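Local coordinates for protein pectate lyase/Amb allergen (Acidovorax citrulli, PDB 4HWV) that binds a calcium ion and probably cleaves pectate, the polygalacturonate of plant cell walls, by beta-elimination, at residues I195-N199 / I200-D204; V290-N294 / N295-D299; A339-Y343 / G344-L348; E354-D358 / A359-Y363; T463-T467 / A468-A472. All coordinates share one frame; numbering follows the deposited sequence.

Contacts 1, 2 and 3 are buried and belong to the coils of a right-handed parallel beta-helix. Contacts 1 and 2 are equivalent corners at different levels, with centres about 9 Å apart. Both are held by apolar packing inside, and asparagines line the turn. Contact 3 is a sharper bend that leads into strand 345-356, with two valines meeting inside it. Contact 4 leaves the far end of that same strand. It is partly buried and relies on polar turns and a water. It touches contact 2 where Y363 packs on D299. Contact 5 lies on the surface, away from the calcium, and is mostly hydrogen bonds and water; its charged side chain pairs with the helix beyond.

Contact 1. Residues I195-N199 / I200-D204; sequences IVIRN and ITFED
N199 ND2, at the corner just before I200, is gripped by two carbonyl oxygens, G171 O and G173 O. N199 OD1 accepts from G481 N. Both ends of this buried amide are therefore satisfied. N199 also has a left-handed backbone conformation (phi 65°), and the chain bends sharply here.

Inside the bend the contact is apolar. I197 CG2 meets the rim of the F202 ring, 3.7 Å from F202 CZ and near the ring plane. The two side chains cross at about a right angle. I197 CG1 sits beside the backbone N (chi1 -61°), which leaves CG2 as the branch that faces the ring. I200 CD1 lies 4.2 Å from I197 CG2. I200 CG1 rests 3.5 Å from R198 O. The other branch, I200 CG2, sits 3.6 Å above one face of F202, offset toward the rim. The phenyl ring thus has one isoleucine on a face and another at an edge.

R198 points away from this packing; its NH1 bonds to D19 O and its NE forms a salt bridge with D240. N242 braces the backbone at the turn: its ND2 bonds to I197 O and its OD1 accepts from I200 N. The corner joins strand 192-198 to strand 201-203. I200 and F202 pack on I178 of strand 177-179, L183 of strand 182-185 also touches I197 and F202, and F244 stacks on F202.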
# COMPACT_ATOMS: atom_id res chain seq x y z
N ILE A 195 29.92 -3.76 6.65
CA ILE A 195 28.76 -4.09 5.81
C ILE A 195 28.31 -2.84 5.07
O ILE A 195 28.24 -1.75 5.66
CB ILE A 195 27.61 -4.66 6.67
CG1 ILE A 195 27.99 -6.06 7.19
CG2 ILE A 195 26.31 -4.72 5.86
CD1 ILE A 195 27.09 -6.56 8.33
N VAL A 196 28.05 -2.99 3.76
CA VAL A 196 27.57 -1.90 2.92
C VAL A 196 26.26 -2.34 2.27
O VAL A 196 26.16 -3.46 1.74
CB VAL A 196 28.61 -1.55 1.83
CG1 VAL A 196 27.99 -0.62 0.77
CG2 VAL A 196 29.87 -0.95 2.46
N ILE A 197 25.25 -1.47 2.32
CA ILE A 197 23.94 -1.78 1.74
C ILE A 197 23.51 -0.57 0.91
O ILE A 197 23.40 0.53 1.45
CB ILE A 197 22.88 -2.07 2.86
CG1 ILE A 197 23.32 -3.28 3.71
CG2 ILE A 197 21.50 -2.28 2.27
CD1 ILE A 197 22.48 -3.52 4.94
N ARG A 198 23.32 -0.75 -0.40
CA ARG A 198 23.00 0.37 -1.29
C ARG A 198 21.99 0.00 -2.37
O ARG A 198 21.95 -1.13 -2.84
CB ARG A 198 24.25 0.89 -2.03
CG ARG A 198 25.44 1.13 -1.13
CD ARG A 198 26.61 1.63 -1.94
NE ARG A 198 26.49 3.05 -2.29
CZ ARG A 198 27.33 3.67 -3.10
NH1 ARG A 198 28.28 2.99 -3.74
NH2 ARG A 198 27.20 4.98 -3.28
N ASN A 199 21.21 1.00 -2.78
CA ASN A 199 20.39 0.93 -3.98
C ASN A 199 19.27 -0.10 -3.93
O ASN A 199 18.88 -0.61 -4.97
CB ASN A 199 21.24 0.73 -5.23
CG ASN A 199 20.50 1.15 -6.49
OD1 ASN A 199 19.78 2.15 -6.47
ND2 ASN A 199 20.68 0.40 -7.59
N ILE A 200 18.72 -0.35 -2.74
CA ILE A 200 17.64 -1.32 -2.57
C ILE A 200 16.42 -0.59 -2.01
O ILE A 200 16.55 0.33 -1.17
CB ILE A 200 18.07 -2.45 -1.61
CG1 ILE A 200 19.22 -3.23 -2.24
CG2 ILE A 200 16.90 -3.39 -1.25
CD1 ILE A 200 20.06 -4.00 -1.24
N THR A 201 15.24 -0.97 -2.48
CA THR A 201 13.99 -0.52 -1.86
C THR A 201 13.50 -1.60 -0.91
O THR A 201 13.18 -2.71 -1.34
CB THR A 201 12.95 -0.20 -2.94
OG1 THR A 201 13.40 0.93 -3.67
CG2 THR A 201 11.59 0.14 -2.33
N PHE A 202 13.47 -1.27 0.39
CA PHE A 202 13.05 -2.17 1.45
C PHE A 202 11.61 -1.82 1.81
O PHE A 202 11.31 -0.65 2.04
CB PHE A 202 13.93 -1.95 2.68
CG PHE A 202 15.34 -2.44 2.56
CD1 PHE A 202 15.64 -3.75 2.93
CD2 PHE A 202 16.36 -1.61 2.09
CE1 PHE A 202 16.93 -4.23 2.84
CE2 PHE A 202 17.67 -2.10 2.01
CZ PHE A 202 17.95 -3.39 2.38
N GLU A 203 10.72 -2.82 1.87
CA GLU A 203 9.33 -2.54 2.24
C GLU A 203 8.78 -3.51 3.26
O GLU A 203 8.92 -4.73 3.10
CB GLU A 203 8.38 -2.64 1.04
CG GLU A 203 8.68 -1.64 -0.08
CD GLU A 203 7.80 -1.79 -1.30
OE1 GLU A 203 6.75 -2.46 -1.22
OE2 GLU A 203 8.16 -1.21 -2.34
N ASP A 204 8.12 -2.96 4.28
CA ASP A 204 7.05 -3.64 5.00
C ASP A 204 7.52 -4.89 5.74
O ASP A 204 7.15 -6.02 5.39
CB ASP A 204 5.90 -3.96 4.03
CG ASP A 204 4.64 -4.45 4.73
OD1 ASP A 204 4.49 -4.24 5.95
OD2 ASP A 204 3.80 -5.05 4.04

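Contact 2. Residues V290-N294 / N295-D299; sequences VTLSN and NHFHD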
# COMPACT_ATOMS: atom_id res chain seq x y z
N VAL A 290 27.94 3.47 12.45
CA VAL A 290 26.94 3.28 11.42
C VAL A 290 26.68 4.63 10.78
O VAL A 290 26.49 5.63 11.47
CB VAL A 290 25.63 2.77 12.05
CG1 VAL A 290 24.56 2.53 10.97
CG2 VAL A 290 25.90 1.51 12.87
N THR A 291 26.64 4.65 9.45
CA THR A 291 26.21 5.84 8.72
C THR A 291 25.04 5.50 7.82
O THR A 291 25.11 4.54 7.04
CB THR A 291 27.35 6.43 7.89
OG1 THR A 291 28.35 6.93 8.79
CG2 THR A 291 26.86 7.58 6.99
N LEU A 292 23.97 6.30 7.91
CA LEU A 292 22.84 6.21 7.00
C LEU A 292 22.84 7.50 6.17
O LEU A 292 22.60 8.58 6.71
CB LEU A 292 21.53 6.07 7.77
CG LEU A 292 21.46 4.86 8.69
CD1 LEU A 292 21.88 5.23 10.12
CD2 LEU A 292 20.07 4.27 8.69
N SER A 293 23.14 7.38 4.87
CA SER A 293 23.32 8.54 4.01
C SER A 293 22.44 8.42 2.77
O SER A 293 22.30 7.34 2.18
CB SER A 293 24.79 8.67 3.61
OG SER A 293 25.27 7.46 3.04
N ASN A 294 21.86 9.55 2.36
CA ASN A 294 21.22 9.65 1.05
C ASN A 294 20.09 8.64 0.84
O ASN A 294 19.86 8.20 -0.28
CB ASN A 294 22.27 9.48 -0.07
CG ASN A 294 23.48 10.37 0.15
OD1 ASN A 294 23.33 11.58 0.34
ND2 ASN A 294 24.68 9.77 0.14
N ASN A 295 19.39 8.29 1.92
CA ASN A 295 18.25 7.36 1.83
C ASN A 295 16.93 8.11 1.82
O ASN A 295 16.86 9.26 2.24
CB ASN A 295 18.22 6.40 3.04
CG ASN A 295 19.49 5.60 3.20
OD1 ASN A 295 19.73 4.64 2.47
ND2 ASN A 295 20.30 5.97 4.18
N HIS A 296 15.89 7.45 1.32
CA HIS A 296 14.53 7.94 1.40
C HIS A 296 13.75 7.03 2.35
O HIS A 296 13.51 5.87 2.02
CB HIS A 296 13.89 7.92 0.01
CG HIS A 296 12.49 8.45 -0.03
ND1 HIS A 296 11.66 8.23 -1.11
CD2 HIS A 296 11.79 9.22 0.84
CE1 HIS A 296 10.51 8.85 -0.90
NE2 HIS A 296 10.56 9.45 0.27
N PHE A 297 13.39 7.54 3.52
CA PHE A 297 12.60 6.80 4.49
C PHE A 297 11.21 7.40 4.48
O PHE A 297 11.07 8.60 4.66
CB PHE A 297 13.15 6.97 5.91
CG PHE A 297 14.58 6.54 6.09
CD1 PHE A 297 14.90 5.22 6.37
CD2 PHE A 297 15.62 7.46 6.01
CE1 PHE A 297 16.22 4.82 6.56
CE2 PHE A 297 16.95 7.07 6.21
CZ PHE A 297 17.25 5.75 6.49
N HIS A 298 10.18 6.59 4.28
CA HIS A 298 8.83 7.16 4.22
C HIS A 298 7.76 6.24 4.73
O HIS A 298 7.88 5.02 4.63
CB HIS A 298 8.49 7.70 2.81
CG HIS A 298 8.35 6.66 1.74
ND1 HIS A 298 7.14 6.07 1.42
CD2 HIS A 298 9.26 6.14 0.86
CE1 HIS A 298 7.31 5.23 0.41
NE2 HIS A 298 8.59 5.25 0.06
N ASP A 299 6.71 6.82 5.30
CA ASP A 299 5.48 6.09 5.62
C ASP A 299 5.72 4.97 6.64
O ASP A 299 5.68 3.78 6.34
CB ASP A 299 4.81 5.58 4.34
CG ASP A 299 4.31 6.73 3.49
OD1 ASP A 299 3.36 7.41 3.93
OD2 ASP A 299 4.88 6.99 2.43
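The apolar part of this corner is L292 against F297. L292 CD2 lies 3.9 Å from F297 CZ, in an oblique approach, and the two side chains cross at about a right angle. Both have CG anti to the carbonyl carbon (chi1 -58° in each), which turns them into the same interior.

The polar part centres on N295. Its side chain folds back over the turn. N295 ND2 comes within 3.8 Å of L292 CB and 3.2 Å of S293 N, but its bond is made elsewhere, to I239 O. N295 OD1 accepts from N242 N. The amide is thus held at both ends by a neighbouring coil. S293 OG bonds to D240 OD1 and to W238 NE1, and N294 ND2 also bonds to D240 OD1.

A separate polar pair lies further along the chain, within 295-299. H298 ND1 donates to D299 OD2 at 2.6 Å. The acceptor lies close to the ring plane and uses its anti lone pair. H298 CD2 also lies over one face of H296.

N329, on the next coil, donates from ND2 to L292 O and accepts from N295 N at OD1. Such stacked asparagines at successive turns are a hallmark of the pectate lyase parallel beta-helix.

Contact 3. Residues A339-Y343 / G344-L348; sequences ARVRY and GMVHL
V341 and V346 meet tip to tip at the tight centre of this bend. V341 CG1 is 3.5 Å from V346 CG2, and V341 CG2 lies 4.0 Å from V346 CG1. V341 CG1 stands anti to the backbone N of its residue. From there it also touches G344 O at 3.8 Å.

The turn itself is equally tight. G344 N donates to R342 O at 2.6 Å, with an N-H...O angle of 144°. The donor is tilted from the carbonyl plane and meets the oxygen from well to the side. With Y343 at phi 66° and psi -33° in the middle, this is a classic gamma turn. It swings the chain round, and the two segments run in roughly opposite directions.

Packing is looser where the arms diverge. A339 CB and L348 CD2 are 4.5 Å apart.

The outer side is polar. The R340 and R342 guanidinium groups lie face over face, with R340 NH1 3.2 Å above the centre of the R342 group. R342 NE forms a salt bridge with D310, and R342 NH1 bonds to G307 O. Y343 OH bonds to D310 O. M345 also points away from the bend and is partly exposed.

Inside, V346 packs on V324 and I306, and V341 and L348 pack on V377. Aliphatic side chains from successive coils filling the interior in this way are typical of a parallel beta-helix, here in the pectate lyase fold.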
# COMPACT_ATOMS: atom_id res chain seq x y z
N ALA A 339 15.70 10.90 14.97
CA ALA A 339 15.87 9.58 15.58
C ALA A 339 15.67 9.69 17.10
O ALA A 339 15.79 10.79 17.66
CB ALA A 339 17.29 9.04 15.29
N ARG A 340 15.39 8.56 17.75
CA ARG A 340 15.32 8.54 19.21
C ARG A 340 16.66 8.01 19.74
O ARG A 340 17.01 6.85 19.49
CB ARG A 340 14.18 7.65 19.71
CG ARG A 340 13.90 7.81 21.20
CD ARG A 340 13.17 6.60 21.81
NE ARG A 340 12.63 6.95 23.13
CZ ARG A 340 13.38 7.07 24.23
NH1 ARG A 340 14.69 6.84 24.19
NH2 ARG A 340 12.81 7.43 25.38
N VAL A 341 17.40 8.85 20.46
CA VAL A 341 18.79 8.53 20.79
C VAL A 341 19.08 8.35 22.28
O VAL A 341 19.00 9.31 23.06
CB VAL A 341 19.74 9.60 20.24
CG1 VAL A 341 21.17 9.24 20.59
CG2 VAL A 341 19.53 9.75 18.72
N ARG A 342 19.42 7.12 22.66
CA ARG A 342 20.00 6.83 23.98
C ARG A 342 21.47 6.48 23.80
O ARG A 342 21.82 5.87 22.80
CB ARG A 342 19.36 5.63 24.67
CG ARG A 342 17.89 5.77 25.00
CD ARG A 342 17.41 4.45 25.59
NE ARG A 342 16.06 4.49 26.15
CZ ARG A 342 14.98 3.95 25.60
NH1 ARG A 342 15.06 3.31 24.44
NH2 ARG A 342 13.81 4.03 26.23
N TYR A 343 22.30 6.87 24.77
CA TYR A 343 23.69 6.39 24.94
C TYR A 343 24.69 6.74 23.86
O TYR A 343 25.85 6.94 24.18
CB TYR A 343 23.74 4.88 25.31
CG TYR A 343 23.23 4.70 26.73
CD1 TYR A 343 24.00 5.11 27.82
CD2 TYR A 343 21.96 4.20 26.97
CE1 TYR A 343 23.52 5.01 29.12
CE2 TYR A 343 21.47 4.09 28.27
CZ TYR A 343 22.25 4.51 29.33
OH TYR A 343 21.78 4.42 30.62
N GLY A 344 24.27 6.82 22.59
CA GLY A 344 25.21 7.03 21.50
C GLY A 344 25.53 8.48 21.17
O GLY A 344 24.80 9.40 21.55
N MET A 345 26.64 8.67 20.46
CA MET A 345 27.01 9.96 19.88
C MET A 345 26.47 9.98 18.46
O MET A 345 27.01 9.32 17.57
CB MET A 345 28.53 10.13 19.92
CG MET A 345 29.04 10.07 21.36
SD MET A 345 30.79 9.67 21.52
CE MET A 345 31.39 11.22 20.96
N VAL A 346 25.38 10.70 18.26
CA VAL A 346 24.63 10.64 17.00
C VAL A 346 24.59 12.01 16.33
O VAL A 346 24.21 13.02 16.95
CB VAL A 346 23.21 10.12 17.24
CG1 VAL A 346 22.37 10.16 15.97
CG2 VAL A 346 23.28 8.70 17.79
N HIS A 347 25.03 12.04 15.08
CA HIS A 347 25.14 13.26 14.29
C HIS A 347 24.08 13.21 13.20
O HIS A 347 24.04 12.26 12.42
CB HIS A 347 26.55 13.30 13.69
CG HIS A 347 26.89 14.53 12.91
ND1 HIS A 347 27.92 14.54 12.00
CD2 HIS A 347 26.38 15.79 12.92
CE1 HIS A 347 28.05 15.75 11.49
NE2 HIS A 347 27.12 16.53 12.02
N LEU A 348 23.21 14.22 13.15
CA LEU A 348 22.21 14.31 12.07
C LEU A 348 22.46 15.62 11.35
O LEU A 348 22.33 16.69 11.94
CB LEU A 348 20.77 14.32 12.62
CG LEU A 348 20.40 13.09 13.46
CD1 LEU A 348 20.50 13.41 14.95
CD2 LEU A 348 19.03 12.54 13.08

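Contact 4. Residues E354-D358 / A359-Y363; sequences ENTRD and ASADY
D358 reaches across the turn to S360. From CB, its CG is anti to the backbone N (chi1 -172°), which carries the carboxylate over the following residues. CG lies 3.5 Å from S360 OG. At the tip, D358 OD1 accepts two bonds: from S360 N at 2.9 Å and from S360 OG at 2.8 Å. D358 OD2 is farther from S360 OG, at 3.7 Å. Both donors come from the same face of the carboxylate plane, and the amide bond makes an Asx turn. The carboxylate stays pinned over the type I beta turn from D358 to A361, which A361 N closes by bonding to D358 O.

Just before it, T356 OG1 accepts from D358 N at 3.0 Å, an ST turn. T356 CG2 packs on A361 CB at 3.8 Å.

The neck of the loop is tied by N355. N355 ND2 donates to Y363 O at 2.9 Å, nearly along the C=O axis and in the amide plane. N355 OD1 accepts from T356 N and from a water that also accepts from Y363 N.

The loop leads from strand 345-356 toward strand 369-371. T356 packs on A387 of strand 376-387. Y363 meets the ring of H250 edge-to-face, and its OH bonds to D251 N.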
# COMPACT_ATOMS: atom_id res chain seq x y z
N GLU A 354 9.84 15.87 6.25
CA GLU A 354 8.66 16.33 5.55
C GLU A 354 7.44 15.54 6.01
O GLU A 354 7.37 14.32 5.82
CB GLU A 354 8.85 16.17 4.04
CG GLU A 354 7.66 16.67 3.22
CD GLU A 354 7.80 16.47 1.71
OE1 GLU A 354 8.74 15.77 1.28
OE2 GLU A 354 6.96 17.01 0.97
N ASN A 355 6.47 16.24 6.61
CA ASN A 355 5.28 15.57 7.11
C ASN A 355 4.22 16.62 7.42
O ASN A 355 4.42 17.83 7.19
CB ASN A 355 5.60 14.73 8.37
CG ASN A 355 4.62 13.55 8.58
OD1 ASN A 355 3.57 13.50 7.95
ND2 ASN A 355 4.96 12.64 9.49
N THR A 356 3.09 16.15 7.94
CA THR A 356 2.06 17.02 8.49
C THR A 356 1.67 16.53 9.87
O THR A 356 1.80 15.34 10.17
CB THR A 356 0.83 17.06 7.58
OG1 THR A 356 -0.15 17.93 8.17
CG2 THR A 356 0.22 15.67 7.39
N ARG A 357 1.16 17.43 10.69
CA ARG A 357 0.60 17.07 11.99
C ARG A 357 -0.87 16.71 11.89
O ARG A 357 -1.46 16.29 12.88
CB ARG A 357 0.79 18.21 12.99
CG ARG A 357 2.26 18.44 13.39
CD ARG A 357 2.42 19.44 14.53
NE ARG A 357 1.81 18.95 15.77
CZ ARG A 357 0.64 19.38 16.24
NH1 ARG A 357 -0.04 20.34 15.61
NH2 ARG A 357 0.15 18.86 17.36
N ASP A 358 -1.47 16.88 10.71
CA ASP A 358 -2.89 16.58 10.50
C ASP A 358 -3.22 15.18 11.02
O ASP A 358 -2.65 14.20 10.54
CB ASP A 358 -3.19 16.68 9.00
CG ASP A 358 -4.68 16.59 8.68
OD1 ASP A 358 -5.43 15.91 9.40
OD2 ASP A 358 -5.10 17.19 7.67
N ALA A 359 -4.13 15.10 11.99
CA ALA A 359 -4.38 13.85 12.70
C ALA A 359 -5.03 12.80 11.80
O ALA A 359 -5.09 11.61 12.15
CB ALA A 359 -5.24 14.10 13.94
N SER A 360 -5.51 13.23 10.63
CA SER A 360 -6.14 12.30 9.71
C SER A 360 -5.16 11.65 8.73
O SER A 360 -5.54 10.72 8.02
CB SER A 360 -7.28 12.97 8.94
OG SER A 360 -6.79 13.87 7.95
N ALA A 361 -3.92 12.14 8.69
CA ALA A 361 -2.88 11.55 7.84
C ALA A 361 -2.57 10.11 8.27
O ALA A 361 -2.86 9.71 9.39
CB ALA A 361 -1.61 12.41 7.89
N ASP A 362 -1.95 9.34 7.39
CA ASP A 362 -1.62 7.95 7.74
C ASP A 362 -0.56 7.87 8.84
O ASP A 362 -0.65 7.03 9.75
CB ASP A 362 -1.14 7.17 6.53
CG ASP A 362 -2.28 6.56 5.74
OD1 ASP A 362 -3.46 6.86 6.04
OD2 ASP A 362 -1.99 5.77 4.81
N TYR A 363 0.42 8.76 8.77
CA TYR A 363 1.50 8.79 9.75
C TYR A 363 1.70 10.22 10.23
O TYR A 363 2.71 10.85 9.95
CB TYR A 363 2.79 8.25 9.13
CG TYR A 363 2.72 6.78 8.81
CD1 TYR A 363 2.91 5.81 9.81
CD2 TYR A 363 2.48 6.35 7.50
CE1 TYR A 363 2.85 4.46 9.52
CE2 TYR A 363 2.41 4.99 7.19
CZ TYR A 363 2.61 4.05 8.20
OH TYR A 363 2.55 2.70 7.93
O HOH W 1 1.84 11.24 7.35

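Contact 5. Residues T463-T467 / A468-A472; sequences TLEDT and ADLAA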
# COMPACT_ATOMS: atom_id res chain seq x y z
N THR A 463 31.37 18.52 5.07
CA THR A 463 30.95 19.86 4.67
C THR A 463 29.43 19.96 4.74
O THR A 463 28.72 19.11 4.19
CB THR A 463 31.44 20.14 3.24
OG1 THR A 463 32.87 20.22 3.25
CG2 THR A 463 30.83 21.44 2.68
N LEU A 464 28.93 20.96 5.45
CA LEU A 464 27.50 21.17 5.54
C LEU A 464 26.98 21.89 4.31
O LEU A 464 27.44 22.99 4.02
CB LEU A 464 27.15 22.03 6.77
CG LEU A 464 27.42 21.37 8.11
CD1 LEU A 464 27.19 22.37 9.24
CD2 LEU A 464 26.54 20.14 8.30
N GLU A 465 26.00 21.30 3.62
CA GLU A 465 25.24 22.01 2.62
C GLU A 465 24.38 23.04 3.29
O GLU A 465 23.93 22.87 4.44
CB GLU A 465 24.32 21.06 1.86
CG GLU A 465 25.10 20.13 0.96
CD GLU A 465 24.19 19.14 0.24
OE1 GLU A 465 23.63 19.49 -0.83
OE2 GLU A 465 24.05 18.01 0.74
N ASP A 466 24.13 24.16 2.64
CA ASP A 466 23.18 25.15 3.16
C ASP A 466 21.76 24.61 3.04
O ASP A 466 21.50 23.76 2.17
CB ASP A 466 23.22 26.49 2.46
CG ASP A 466 22.34 27.53 3.17
OD1 ASP A 466 22.51 27.69 4.39
OD2 ASP A 466 21.43 28.10 2.54
N THR A 467 20.85 25.16 3.81
CA THR A 467 19.48 24.69 3.83
C THR A 467 18.59 25.29 2.73
O THR A 467 17.49 24.77 2.46
CB THR A 467 18.88 25.01 5.21
OG1 THR A 467 19.16 26.37 5.53
CG2 THR A 467 19.50 24.10 6.29
N ALA A 468 19.06 26.35 2.08
CA ALA A 468 18.21 27.08 1.12
C ALA A 468 17.54 26.20 0.06
O ALA A 468 16.32 26.30 -0.16
CB ALA A 468 19.00 28.21 0.45
N ASP A 469 18.31 25.33 -0.57
CA ASP A 469 17.77 24.48 -1.62
C ASP A 469 17.78 23.01 -1.24
O ASP A 469 17.59 22.15 -2.09
CB ASP A 469 18.57 24.67 -2.92
CG ASP A 469 18.42 26.05 -3.50
OD1 ASP A 469 17.32 26.63 -3.35
OD2 ASP A 469 19.39 26.54 -4.10
N LEU A 470 17.99 22.73 0.04
CA LEU A 470 18.25 21.36 0.46
C LEU A 470 17.03 20.45 0.28
O LEU A 470 17.17 19.30 -0.13
CB LEU A 470 18.74 21.33 1.91
CG LEU A 470 19.19 19.96 2.40
CD1 LEU A 470 20.47 19.51 1.68
CD2 LEU A 470 19.39 20.01 3.90
N ALA A 471 15.83 20.95 0.58
CA ALA A 471 14.63 20.12 0.41
C ALA A 471 14.49 19.65 -1.04
O ALA A 471 14.25 18.47 -1.30
CB ALA A 471 13.39 20.89 0.85
N ALA A 472 14.65 20.57 -1.98
CA ALA A 472 14.55 20.23 -3.40
C ALA A 472 15.67 19.28 -3.82
O ALA A 472 15.41 18.32 -4.56
CB ALA A 472 14.56 21.48 -4.27
O HOH W 2 21.10 24.66 -0.36
O HOH W 3 15.15 23.68 1.43
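T467 O takes the bond from L470 N at 3.2 Å, fairly straight at 165°. The donor stands well above the carbonyl plane. The same oxygen accepts a second bond, 2.8 Å from a water. That water in turn accepts from A471 N, so it bridges T467 O to the first turn of the helix.

A second water makes a similar bridge: it donates to D466 O at 2.7 Å and accepts from D469 N at 2.9 Å. Around the helix start, water takes the amides of D469 and A471, while L470 N bonds to T467 O. D469 occupies the N-cap position, but its own side chain makes no capping bond.

D466 OD2 lies 3.0 Å from A468 N and accepts from it, coming from a CG anti to the backbone N (chi1 -172°). The amide meets the oxygen from above the carboxylate plane. D466 has two conformers, so this bond is doubtful as a permanent one.

The charged end of E465 has partners beyond the turn. E465 OE1 forms a salt bridge with R473 and E465 OE2 one with R477. L470 CD1 lies against this carboxylate, 4.0 Å from E465 OE2. The two side chains cross at about a right angle, and L470 CB lies 3.7 Å from D466 O.

E465 N bonds to N350 OD1 and E465 O to N381 ND2. The turn leads into helix 470-477, which lies against the beta-helix: L470 touches N350 and A471 touches Y352 of strand 345-356, while T467 packs on V383 of strand 376-387.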